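Long-range contact in exodeoxyribonuclease (Neisseria meningitidis, PDB 2JC5), which probably cleaves the DNA backbone at abasic sites with the help of magnesium or manganese ions: residues Asn156-Lys160 with Pro197-Tyr202. Numbering follows the deposited sequence.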
ATOM      1  N   ASN A 156      -9.242  -8.924 -14.929  1.00  7.64           N
ATOM      2  CA  ASN A 156      -8.913  -8.285 -16.205  1.00  7.54           C
ATOM      3  C   ASN A 156      -9.090  -6.770 -16.154  1.00  8.17           C
ATOM      4  O   ASN A 156      -8.293  -6.020 -16.725  1.00  8.41           O
ATOM      5  CB  ASN A 156      -9.764  -8.854 -17.341  1.00  9.06           C
ATOM      6  CG  ASN A 156      -9.445 -10.290 -17.660  1.00  9.64           C
ATOM      7  OD1 ASN A 156      -8.443 -10.827 -17.227  1.00 10.21           O
ATOM      8  ND2 ASN A 156     -10.306 -10.911 -18.457  1.00 11.51           N
ATOM      9  N   ILE A 157     -10.140  -6.332 -15.467  1.00  7.70           N
ATOM     10  CA  ILE A 157     -10.425  -4.903 -15.323  1.00  8.13           C
ATOM     11  C   ILE A 157      -9.292  -4.115 -14.650  1.00  8.35           C
ATOM     12  O   ILE A 157      -9.179  -2.901 -14.814  1.00  8.03           O
ATOM     13  CB  ILE A 157     -11.747  -4.689 -14.540  1.00  9.67           C
ATOM     14  CG1 ILE A 157     -12.209  -3.237 -14.576  1.00  9.96           C
ATOM     15  CG2 ILE A 157     -11.667  -5.180 -13.103  1.00 10.29           C
ATOM     16  CD1 ILE A 157     -13.529  -2.958 -13.899  1.00 12.96           C
ATOM     17  N   ASP A 158      -8.462  -4.815 -13.897  1.00  6.66           N
ATOM     18  CA  ASP A 158      -7.422  -4.181 -13.084  1.00  6.27           C
ATOM     19  C   ASP A 158      -6.123  -3.846 -13.825  1.00  6.55           C
ATOM     20  O   ASP A 158      -5.202  -3.301 -13.226  1.00  6.49           O
ATOM     21  CB  ASP A 158      -7.153  -5.071 -11.872  1.00  5.94           C
ATOM     22  CG  ASP A 158      -8.359  -5.193 -10.979  1.00  7.41           C
ATOM     23  OD1 ASP A 158      -8.916  -4.128 -10.623  1.00  6.64           O
ATOM     24  OD2 ASP A 158      -8.745  -6.333 -10.631  1.00  8.61           O
ATOM     25  N   LEU A 159      -6.028  -4.170 -15.113  1.00  6.51           N
ATOM     26  CA  LEU A 159      -4.885  -3.708 -15.895  1.00  7.11           C
ATOM     27  C   LEU A 159      -5.249  -3.536 -17.369  1.00  7.18           C
ATOM     28  O   LEU A 159      -6.205  -4.140 -17.869  1.00  8.28           O
ATOM     29  CB  LEU A 159      -3.673  -4.624 -15.699  1.00  7.69           C
ATOM     30  CG  LEU A 159      -3.715  -6.003 -16.369  1.00  8.01           C
ATOM     31  CD1 LEU A 159      -2.352  -6.661 -16.318  1.00  8.74           C
ATOM     32  CD2 LEU A 159      -4.774  -6.922 -15.729  1.00 10.27           C
ATOM     33  N   LYS A 160      -4.484  -2.686 -18.045  1.00  7.24           N
ATOM     34  CA  LYS A 160      -4.762  -2.344 -19.434  0.70  7.87           C
ATOM     35  C   LYS A 160      -4.544  -3.555 -20.340  1.00  8.27           C
ATOM     36  O   LYS A 160      -5.394  -3.869 -21.187  1.00  9.21           O
ATOM     37  CB  LYS A 160      -3.871  -1.185 -19.878  0.70  7.75           C
ATOM     38  CG  LYS A 160      -3.867  -0.850 -21.383  0.70  8.82           C
ATOM     39  CD  LYS A 160      -5.240  -0.531 -21.957  0.70 11.46           C
ATOM     40  CE  LYS A 160      -5.782   0.772 -21.433  0.70 12.01           C
ATOM     41  NZ  LYS A 160      -7.045   1.186 -22.132  0.70 11.10           N
ATOM     42  N   PRO A 197     -17.354  -0.645  -8.705  1.00 11.27           N
ATOM     43  CA  PRO A 197     -17.226  -1.931  -9.372  1.00 12.77           C
ATOM     44  C   PRO A 197     -16.708  -1.899 -10.807  1.00 13.19           C
ATOM     45  O   PRO A 197     -16.011  -2.824 -11.212  1.00 13.55           O
ATOM     46  CB  PRO A 197     -18.652  -2.465  -9.333  1.00 12.27           C
ATOM     47  CG  PRO A 197     -19.183  -1.901  -8.069  1.00 12.90           C
ATOM     48  CD  PRO A 197     -18.644  -0.524  -8.008  1.00 11.03           C
ATOM     49  N   ASP A 198     -17.043  -0.856 -11.559  1.00 12.85           N
ATOM     50  CA  ASP A 198     -16.749  -0.800 -12.990  1.00 13.08           C
ATOM     51  C   ASP A 198     -15.650   0.161 -13.367  1.00 12.55           C
ATOM     52  O   ASP A 198     -15.394   0.373 -14.543  1.00 15.13           O
ATOM     53  CB  ASP A 198     -18.029  -0.427 -13.746  1.00 14.49           C
ATOM     54  CG  ASP A 198     -19.092  -1.472 -13.589  0.50 15.55           C
ATOM     55  OD1 ASP A 198     -18.753  -2.665 -13.754  0.50 15.68           O
ATOM     56  OD2 ASP A 198     -20.245  -1.126 -13.260  0.50 18.07           O
ATOM     57  N   VAL A 199     -14.961   0.716 -12.377  1.00 10.65           N
ATOM     58  CA  VAL A 199     -13.964   1.746 -12.662  1.00 10.90           C
ATOM     59  C   VAL A 199     -12.573   1.135 -12.463  1.00  9.98           C
ATOM     60  O   VAL A 199     -12.237   0.735 -11.335  1.00 10.09           O
ATOM     61  CB  VAL A 199     -14.152   2.966 -11.751  1.00 11.47           C
ATOM     62  CG1 VAL A 199     -13.118   4.034 -12.065  1.00 11.33           C
ATOM     63  CG2 VAL A 199     -15.567   3.517 -11.904  1.00 13.05           C
ATOM     64  N   PRO A 200     -11.779   1.024 -13.549  1.00  9.97           N
ATOM     65  CA  PRO A 200     -10.507   0.307 -13.421  1.00  8.71           C
ATOM     66  C   PRO A 200      -9.642   0.748 -12.228  1.00  7.50           C
ATOM     67  O   PRO A 200      -9.174  -0.100 -11.453  1.00  8.43           O
ATOM     68  CB  PRO A 200      -9.828   0.572 -14.760  1.00  8.97           C
ATOM     69  CG  PRO A 200     -10.980   0.652 -15.722  1.00  9.77           C
ATOM     70  CD  PRO A 200     -12.027   1.429 -14.948  1.00 11.33           C
ATOM     71  N   GLY A 201      -9.367   2.035 -12.111  1.00  7.12           N
ATOM     72  CA  GLY A 201      -8.606   2.538 -10.977  1.00  6.96           C
ATOM     73  C   GLY A 201      -7.134   2.191 -10.958  1.00  6.42           C
ATOM     74  O   GLY A 201      -6.583   1.911  -9.893  1.00  6.95           O
ATOM     75  N   TYR A 202      -6.479   2.203 -12.117  1.00  5.99           N
ATOM     76  CA  TYR A 202      -5.044   1.907 -12.164  1.00  5.84           C
ATOM     77  C   TYR A 202      -4.284   2.846 -11.228  1.00  6.24           C
ATOM     78  O   TYR A 202      -4.614   4.020 -11.102  1.00  7.16           O
ATOM     79  CB  TYR A 202      -4.445   2.069 -13.570  1.00  6.41           C
ATOM     80  CG  TYR A 202      -5.150   1.389 -14.710  1.00  6.70           C
ATOM     81  CD1 TYR A 202      -5.809   0.181 -14.554  1.00  6.29           C
ATOM     82  CD2 TYR A 202      -5.127   1.951 -15.985  1.00  6.55           C
ATOM     83  CE1 TYR A 202      -6.444  -0.450 -15.637  1.00  6.99           C
ATOM     84  CE2 TYR A 202      -5.757   1.335 -17.058  1.00  7.90           C
ATOM     85  CZ  TYR A 202      -6.423   0.148 -16.881  1.00  7.14           C
ATOM     86  OH  TYR A 202      -7.052  -0.417 -17.958  1.00  8.60           O
TER
HETATM   87  O   HOH W   1      -9.159  -2.026 -17.365  1.00  8.83           O
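The carbonyl oxygen Ile157 O accepts a hydrogen bond of 2.7 Å from a water molecule that is also hydrogen-bonded to Tyr202 OH, so the two segments are joined through solvent. The same Ile157 O meets Pro200 CB at 3.5 Å and lies near the plane of the Tyr202 ring, at its CE1 edge. Tyrosine suits this place because its ring covers backbone while its hydroxyl reaches the water. Leu159 CA sits 3.6 Å from Tyr202 CE1, approaching the ring obliquely, and Lys160 CA lies 3.3 Å from Tyr202 OH.

Ile157 reaches along the other segment, its extended chain (chi1 -170°) putting CD1 within 3.7 Å of Pro197 O; a branched aliphatic residue can do this while CG1 packs loosely against Pro200, 4.2 Å from its CG, where the rigid ring offers a fixed apolar surface. Asp158 OD2 accepts from Gln155 N. A carboxylate suits this place because OD1 faces two arginines, Arg219 and Arg193; Arg193 NH2 also binds Pro200 O, bridging the segments, while its NH1 holds Val199 O.

The contact joins two loops of the DNase I-like fold bordering the active-site region, Tyr202 about 8 Å, between side chains, from Asp221, predicted to be important for catalysis. Arg193 ties in helix 191-195, and backbone hydrogen bonds between Asp158 and Arg219 and between Lys160 and Gly217 fasten the 3-10 turn 156-158 and the loop after it alongside strand 217-225.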